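Local coordinates for reducing end xylose-releasing exo-oligoxylanase (Paenibacillus barengoltzii G22, PDB 5YXT), which hydrolyses xylo-oligosaccharides, releasing xylose from their reducing ends, as a family 8 glycoside hydrolase of xylan degradation, at residues A135-S140 with A206-P211; R161-K166 with Y173-P178. One frame throughout, in Å; residues are numbered along the deposited sequence.

Contact 1 of 2, residues A135-S140 with A206-P211; sequences ALLFAS and ALWAYP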
loop_
_atom_site.group_PDB
_atom_site.type_symbol
_atom_site.label_atom_id
_atom_site.label_comp_id
_atom_site.label_asym_id
_atom_site.label_seq_id
_atom_site.Cartn_x
_atom_site.Cartn_y
_atom_site.Cartn_z
ATOM N N ALA C 135 25.327 -4.393 -27.864
ATOM C CA ALA C 135 25.592 -3.029 -28.315
ATOM C C ALA C 135 26.062 -3.004 -29.764
ATOM O O ALA C 135 25.601 -2.176 -30.555
ATOM C CB ALA C 135 26.628 -2.358 -27.408
ATOM N N LEU C 136 26.970 -3.914 -30.127
ATOM C CA LEU C 136 27.475 -3.994 -31.496
ATOM C C LEU C 136 26.374 -4.364 -32.485
ATOM O O LEU C 136 26.325 -3.830 -33.601
ATOM C CB LEU C 136 28.615 -5.010 -31.561
ATOM C CG LEU C 136 29.954 -4.544 -30.970
ATOM C CD1 LEU C 136 30.857 -5.732 -30.650
ATOM C CD2 LEU C 136 30.662 -3.520 -31.898
ATOM N N LEU C 137 25.492 -5.297 -32.107
ATOM C CA LEU C 137 24.373 -5.641 -32.981
ATOM C C LEU C 137 23.442 -4.451 -33.164
ATOM O O LEU C 137 22.998 -4.165 -34.287
ATOM C CB LEU C 137 23.611 -6.843 -32.413
ATOM C CG LEU C 137 24.320 -8.193 -32.585
ATOM C CD1 LEU C 137 23.721 -9.232 -31.657
ATOM C CD2 LEU C 137 24.235 -8.655 -34.041
ATOM N N PHE C 138 23.135 -3.748 -32.067
ATOM C CA PHE C 138 22.370 -2.510 -32.155
ATOM C C PHE C 138 23.093 -1.480 -33.013
ATOM O O PHE C 138 22.461 -0.754 -33.779
ATOM C CB PHE C 138 22.121 -1.922 -30.759
ATOM C CG PHE C 138 21.069 -2.655 -29.949
ATOM C CD1 PHE C 138 20.196 -3.560 -30.557
ATOM C CD2 PHE C 138 20.954 -2.434 -28.579
ATOM C CE1 PHE C 138 19.229 -4.247 -29.799
ATOM C CE2 PHE C 138 19.996 -3.104 -27.830
ATOM C CZ PHE C 138 19.131 -4.019 -28.451
ATOM N N ALA C 139 24.417 -1.375 -32.870
ATOM C CA ALA C 139 25.150 -0.412 -33.688
ATOM C C ALA C 139 25.072 -0.792 -35.159
ATOM O O ALA C 139 24.901 0.071 -36.026
ATOM C CB ALA C 139 26.611 -0.324 -33.225
ATOM N N SER C 140 25.189 -2.087 -35.452
ATOM C CA SER C 140 25.036 -2.556 -36.822
ATOM C C SER C 140 23.658 -2.199 -37.367
ATOM O O SER C 140 23.521 -1.823 -38.536
ATOM C CB SER C 140 25.277 -4.066 -36.879
ATOM O OG SER C 140 25.101 -4.582 -38.185
ATOM N N ALA C 206 19.247 -15.115 -29.995
ATOM C CA ALA C 206 18.539 -16.201 -30.672
ATOM C C ALA C 206 17.959 -15.790 -32.023
ATOM O O ALA C 206 17.510 -16.665 -32.776
ATOM C CB ALA C 206 17.410 -16.729 -29.785
ATOM N N LEU C 207 17.919 -14.494 -32.327
ATOM C CA LEU C 207 17.549 -14.015 -33.652
ATOM C C LEU C 207 18.739 -13.608 -34.505
ATOM O O LEU C 207 18.645 -13.671 -35.731
ATOM C CB LEU C 207 16.616 -12.805 -33.545
ATOM C CG LEU C 207 15.448 -12.857 -32.573
ATOM C CD1 LEU C 207 15.032 -11.423 -32.272
ATOM C CD2 LEU C 207 14.288 -13.671 -33.144
ATOM N N TRP C 208 19.849 -13.164 -33.906
ATOM C CA TRP C 208 20.892 -12.478 -34.658
ATOM C C TRP C 208 22.284 -13.080 -34.542
ATOM O O TRP C 208 23.196 -12.601 -35.229
ATOM C CB TRP C 208 20.975 -11.004 -34.240
ATOM C CG TRP C 208 19.693 -10.260 -34.404
ATOM C CD1 TRP C 208 18.742 -10.453 -35.365
ATOM C CD2 TRP C 208 19.224 -9.190 -33.587
ATOM N NE1 TRP C 208 17.703 -9.574 -35.188
ATOM C CE2 TRP C 208 17.977 -8.783 -34.104
ATOM C CE3 TRP C 208 19.740 -8.530 -32.465
ATOM C CZ2 TRP C 208 17.238 -7.750 -33.538
ATOM C CZ3 TRP C 208 19.003 -7.500 -31.905
ATOM C CH2 TRP C 208 17.770 -7.121 -32.443
ATOM N N ALA C 209 22.486 -14.099 -33.714
ATOM C CA ALA C 209 23.766 -14.793 -33.720
ATOM C C ALA C 209 23.910 -15.589 -35.017
ATOM O O ALA C 209 22.993 -15.655 -35.839
ATOM C CB ALA C 209 23.885 -15.706 -32.500
ATOM N N TYR C 210 25.075 -16.202 -35.204
ATOM C CA TYR C 210 25.223 -17.170 -36.283
ATOM C C TYR C 210 24.115 -18.216 -36.176
ATOM O O TYR C 210 23.797 -18.666 -35.064
ATOM C CB TYR C 210 26.595 -17.848 -36.220
ATOM C CG TYR C 210 27.710 -16.976 -36.723
ATOM C CD1 TYR C 210 27.614 -16.347 -37.956
ATOM C CD2 TYR C 210 28.845 -16.757 -35.963
ATOM C CE1 TYR C 210 28.627 -15.535 -38.422
ATOM C CE2 TYR C 210 29.869 -15.945 -36.421
ATOM C CZ TYR C 210 29.752 -15.339 -37.649
ATOM O OH TYR C 210 30.760 -14.528 -38.117
ATOM N N PRO C 211 23.506 -18.619 -37.296
ATOM C CA PRO C 211 22.286 -19.446 -37.227
ATOM C C PRO C 211 22.409 -20.699 -36.382
ATOM O O PRO C 211 21.449 -21.051 -35.685
ATOM C CB PRO C 211 22.032 -19.783 -38.702
ATOM C CG PRO C 211 22.574 -18.595 -39.442
ATOM C CD PRO C 211 23.807 -18.190 -38.677
#
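Leu-137, Phe-138 and Trp-208 all turn CG beside their own backbone N and anti to the carbonyl carbon, and at Trp-208 (chi1 -57°) this choice sends the indole from the end of helix 199-208 across to helix 126-143. The two helices belong to the (alpha/alpha)6 barrel characteristic of glycoside hydrolase family 8, and their contact illustrates how one large aromatic residue can bridge backbones that stay well apart: the nearest CA atoms, those of Leu-137 and Trp-208, are 7.9 Å from each other. No hydrogen bond joins the segments, so the association between them is wholly apolar.

Leu-137 meets the root of the tryptophan with both methyls. Its CD2 lies 4.0 Å from Trp-208 CB, while CD1 reaches Trp-208 CE3 at 4.1 Å, arriving at the edge of the indole near its plane. Phe-138 takes the outer end of the same ring. Its CB starts off away from the partner helix, but the phenyl swings back, and the two aromatic side chains cross at about a right angle. Further aromatic contacts extend the cluster: His-141 packs edge-to-face with Trp-208, and Trp-376 does so with Phe-138, which also rests on Met-76 and Val-79 of helix 68-80. One indole face has Leu-207 CD1 over its rim, a neighbour from its own segment. Trp-208 is the last residue of its helix, for Ala-209 already departs from helical geometry. At the far end of the indole, Phe-138 CE1 stands 3.9 Å from Trp-208 CZ3 and 4.2 Å from Trp-208 CH2.

Contact 2 of 2, residues R161-K166 with Y173-P178; sequences RTCLHK and YPMWNP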
loop_
_atom_site.group_PDB
_atom_site.type_symbol
_atom_site.label_atom_id
_atom_site.label_comp_id
_atom_site.label_asym_id
_atom_site.label_seq_id
_atom_site.Cartn_x
_atom_site.Cartn_y
_atom_site.Cartn_z
ATOM N N ARG C 161 30.077 -16.353 -30.976
ATOM C CA ARG C 161 30.530 -17.694 -31.320
ATOM C C ARG C 161 31.605 -18.171 -30.350
ATOM O O ARG C 161 31.551 -19.305 -29.860
ATOM C CB ARG C 161 31.032 -17.718 -32.766
ATOM C CG ARG C 161 31.679 -19.021 -33.113
ATOM C CD ARG C 161 31.702 -19.183 -34.606
ATOM N NE ARG C 161 31.552 -20.709 -34.774
ATOM C CZ ARG C 161 30.475 -21.456 -34.379
ATOM N NH1 ARG C 161 30.429 -22.765 -34.505
ATOM N NH2 ARG C 161 29.389 -20.922 -33.868
ATOM N N THR C 162 32.591 -17.319 -30.065
ATOM C CA THR C 162 33.595 -17.639 -29.054
ATOM C C THR C 162 32.954 -17.975 -27.710
ATOM O O THR C 162 33.361 -18.931 -27.039
ATOM C CB THR C 162 34.552 -16.455 -28.902
ATOM O OG1 THR C 162 35.110 -16.128 -30.179
ATOM C CG2 THR C 162 35.671 -16.781 -27.918
ATOM N N CYS C 163 31.962 -17.179 -27.294
ATOM C CA CYS C 163 31.349 -17.344 -25.977
ATOM C C CYS C 163 30.747 -18.730 -25.786
ATOM O O CYS C 163 30.641 -19.213 -24.653
ATOM C CB CYS C 163 30.272 -16.276 -25.779
ATOM S SG CYS C 163 30.970 -14.602 -25.518
ATOM N N LEU C 164 30.318 -19.370 -26.868
ATOM C CA LEU C 164 29.700 -20.683 -26.770
ATOM C C LEU C 164 30.655 -21.820 -27.098
ATOM O O LEU C 164 30.524 -22.908 -26.527
ATOM C CB LEU C 164 28.485 -20.757 -27.708
ATOM C CG LEU C 164 27.331 -19.789 -27.393
ATOM C CD1 LEU C 164 26.075 -20.147 -28.163
ATOM C CD2 LEU C 164 27.019 -19.736 -25.906
ATOM N N HIS C 165 31.605 -21.596 -27.999
ATOM C CA HIS C 165 32.351 -22.690 -28.605
ATOM C C HIS C 165 33.803 -22.781 -28.160
ATOM O O HIS C 165 34.464 -23.773 -28.489
ATOM C CB HIS C 165 32.294 -22.580 -30.135
ATOM C CG HIS C 165 30.934 -22.839 -30.699
ATOM N ND1 HIS C 165 30.379 -24.099 -30.754
ATOM C CD2 HIS C 165 30.000 -21.994 -31.200
ATOM C CE1 HIS C 165 29.170 -24.024 -31.286
ATOM N NE2 HIS C 165 28.916 -22.756 -31.568
ATOM N N LYS C 166 34.314 -21.797 -27.424
ATOM C CA LYS C 166 35.699 -21.869 -26.963
ATOM C C LYS C 166 35.935 -23.152 -26.175
ATOM O O LYS C 166 35.078 -23.603 -25.409
ATOM C CB LYS C 166 36.047 -20.649 -26.105
ATOM C CG LYS C 166 37.499 -20.600 -25.625
ATOM C CD LYS C 166 38.477 -20.888 -26.763
ATOM C CE LYS C 166 38.483 -19.785 -27.815
ATOM N NZ LYS C 166 39.742 -19.814 -28.623
ATOM N N TYR C 173 37.774 -22.344 -22.098
ATOM C CA TYR C 173 36.416 -22.661 -21.645
ATOM C C TYR C 173 35.401 -21.653 -22.173
ATOM O O TYR C 173 35.713 -20.456 -22.297
ATOM C CB TYR C 173 36.338 -22.705 -20.112
ATOM C CG TYR C 173 36.918 -23.974 -19.533
ATOM C CD1 TYR C 173 36.137 -25.104 -19.386
ATOM C CD2 TYR C 173 38.248 -24.039 -19.149
ATOM C CE1 TYR C 173 36.663 -26.268 -18.867
ATOM C CE2 TYR C 173 38.788 -25.204 -18.633
ATOM C CZ TYR C 173 37.988 -26.311 -18.493
ATOM O OH TYR C 173 38.510 -27.468 -17.975
ATOM N N PRO C 174 34.191 -22.098 -22.486
ATOM C CA PRO C 174 33.155 -21.169 -22.936
ATOM C C PRO C 174 32.544 -20.430 -21.750
ATOM O O PRO C 174 32.717 -20.800 -20.590
ATOM C CB PRO C 174 32.140 -22.094 -23.610
ATOM C CG PRO C 174 32.216 -23.336 -22.782
ATOM C CD PRO C 174 33.668 -23.471 -22.360
ATOM N N MET C 175 31.811 -19.366 -22.071
ATOM C CA MET C 175 31.228 -18.495 -21.060
ATOM C C MET C 175 29.854 -18.946 -20.608
ATOM O O MET C 175 29.360 -18.442 -19.592
ATOM C CB MET C 175 31.111 -17.064 -21.586
ATOM C CG MET C 175 32.149 -16.127 -21.036
ATOM S SD MET C 175 32.145 -14.551 -21.901
ATOM C CE MET C 175 33.793 -13.997 -21.528
ATOM N N TRP C 176 29.219 -19.840 -21.365
ATOM C CA TRP C 176 27.950 -20.452 -21.006
ATOM C C TRP C 176 28.182 -21.935 -20.791
ATOM O O TRP C 176 28.848 -22.586 -21.603
ATOM C CB TRP C 176 26.887 -20.246 -22.096
ATOM C CG TRP C 176 26.131 -18.977 -21.947
ATOM C CD1 TRP C 176 24.861 -18.836 -21.455
ATOM C CD2 TRP C 176 26.586 -17.655 -22.266
ATOM N NE1 TRP C 176 24.502 -17.510 -21.451
ATOM C CE2 TRP C 176 25.537 -16.763 -21.943
ATOM C CE3 TRP C 176 27.774 -17.134 -22.786
ATOM C CZ2 TRP C 176 25.644 -15.380 -22.120
ATOM C CZ3 TRP C 176 27.879 -15.760 -22.964
ATOM C CH2 TRP C 176 26.819 -14.898 -22.632
ATOM N N ASN C 177 27.642 -22.463 -19.708
ATOM C CA ASN C 177 27.706 -23.900 -19.487
ATOM C C ASN C 177 26.828 -24.601 -20.516
ATOM O O ASN C 177 25.655 -24.231 -20.682
ATOM C CB ASN C 177 27.254 -24.228 -18.072
ATOM C CG ASN C 177 27.179 -25.706 -17.820
ATOM O OD1 ASN C 177 26.245 -26.367 -18.253
ATOM N ND2 ASN C 177 28.160 -26.235 -17.104
ATOM N N PRO C 178 27.348 -25.598 -21.234
ATOM C CA PRO C 178 26.556 -26.215 -22.312
ATOM C C PRO C 178 25.436 -27.109 -21.813
ATOM O O PRO C 178 24.508 -27.403 -22.583
ATOM C CB PRO C 178 27.601 -27.021 -23.097
ATOM C CG PRO C 178 28.649 -27.346 -22.086
ATOM C CD PRO C 178 28.701 -26.174 -21.132
HETATM O O HOH W 1 28.842 -24.330 -24.191
#
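Cys-163 and Trp-176 form the apolar centre, with Cys-163 CB set 3.7 Å from Trp-176 CZ3 on the benzo side of the indole. Cys-163 SG touches Met-175, whose SD lies 3.8 Å from it. At the other end of the tryptophan, Leu-164 starts away from the loop but brings CD2 back to within 3.8 Å of Trp-176 CB. An alanine in place of Trp-176 would probably open a gap beside Cys-163 CB and leave the end of Leu-164 freer to turn.

Outward from this centre, the last turn of helix 152-165 offers its carbonyls to the returning chain, a worked example of a loop fastened to a helix C-terminus. Cys-163 O accepts from Met-175 N at 2.8 Å, the donor tilted 18° from the carbonyl plane. Pro-174, which has no N-H to give, instead lays CB 3.4 Å from both Cys-163 O and Leu-164 O. A water donates to Leu-164 O and to Trp-176 O, linking the two backbones a second time. At the outer edge Lys-166, its CG anti to the backbone N (chi1 -177°), runs its first methylenes alongside the backbone of Tyr-173, with CG 3.8 Å from Tyr-173 O; that oxygen is hydrogen-bonded by the hydroxyl of Tyr-108.

The loop is held on further sides: Met-175 pairs its backbone with Lys-184 and touches Glu-129 of helix 126-143, while Leu-164 and Trp-176 both meet Trp-217 of helix 214-231, the two tryptophans edge-to-face.

How the contacts relate
Contact 2 is nested along the chain inside the loop closed by contact 1: helix 126-143 is followed by helix 152-165, then by the segment 173-178, and finally by helix 199-208. The two centres lie about 17 Å apart, yet the contacts touch directly, Tyr-210 CD2 packing 4.0 Å from Arg-161 CD. Helix 152-165 provides further continuity, since Ala-156 meets Leu-137 and Asp-158 bonds Tyr-210 OH, while its last turn carries contact 2. Trp-217 of helix 214-231 is another shared neighbour, reaching Ala-209 and Trp-176. Contact 1 thus joins two helices within the family 8 fold, and contact 2 fastens an intervening loop to a third.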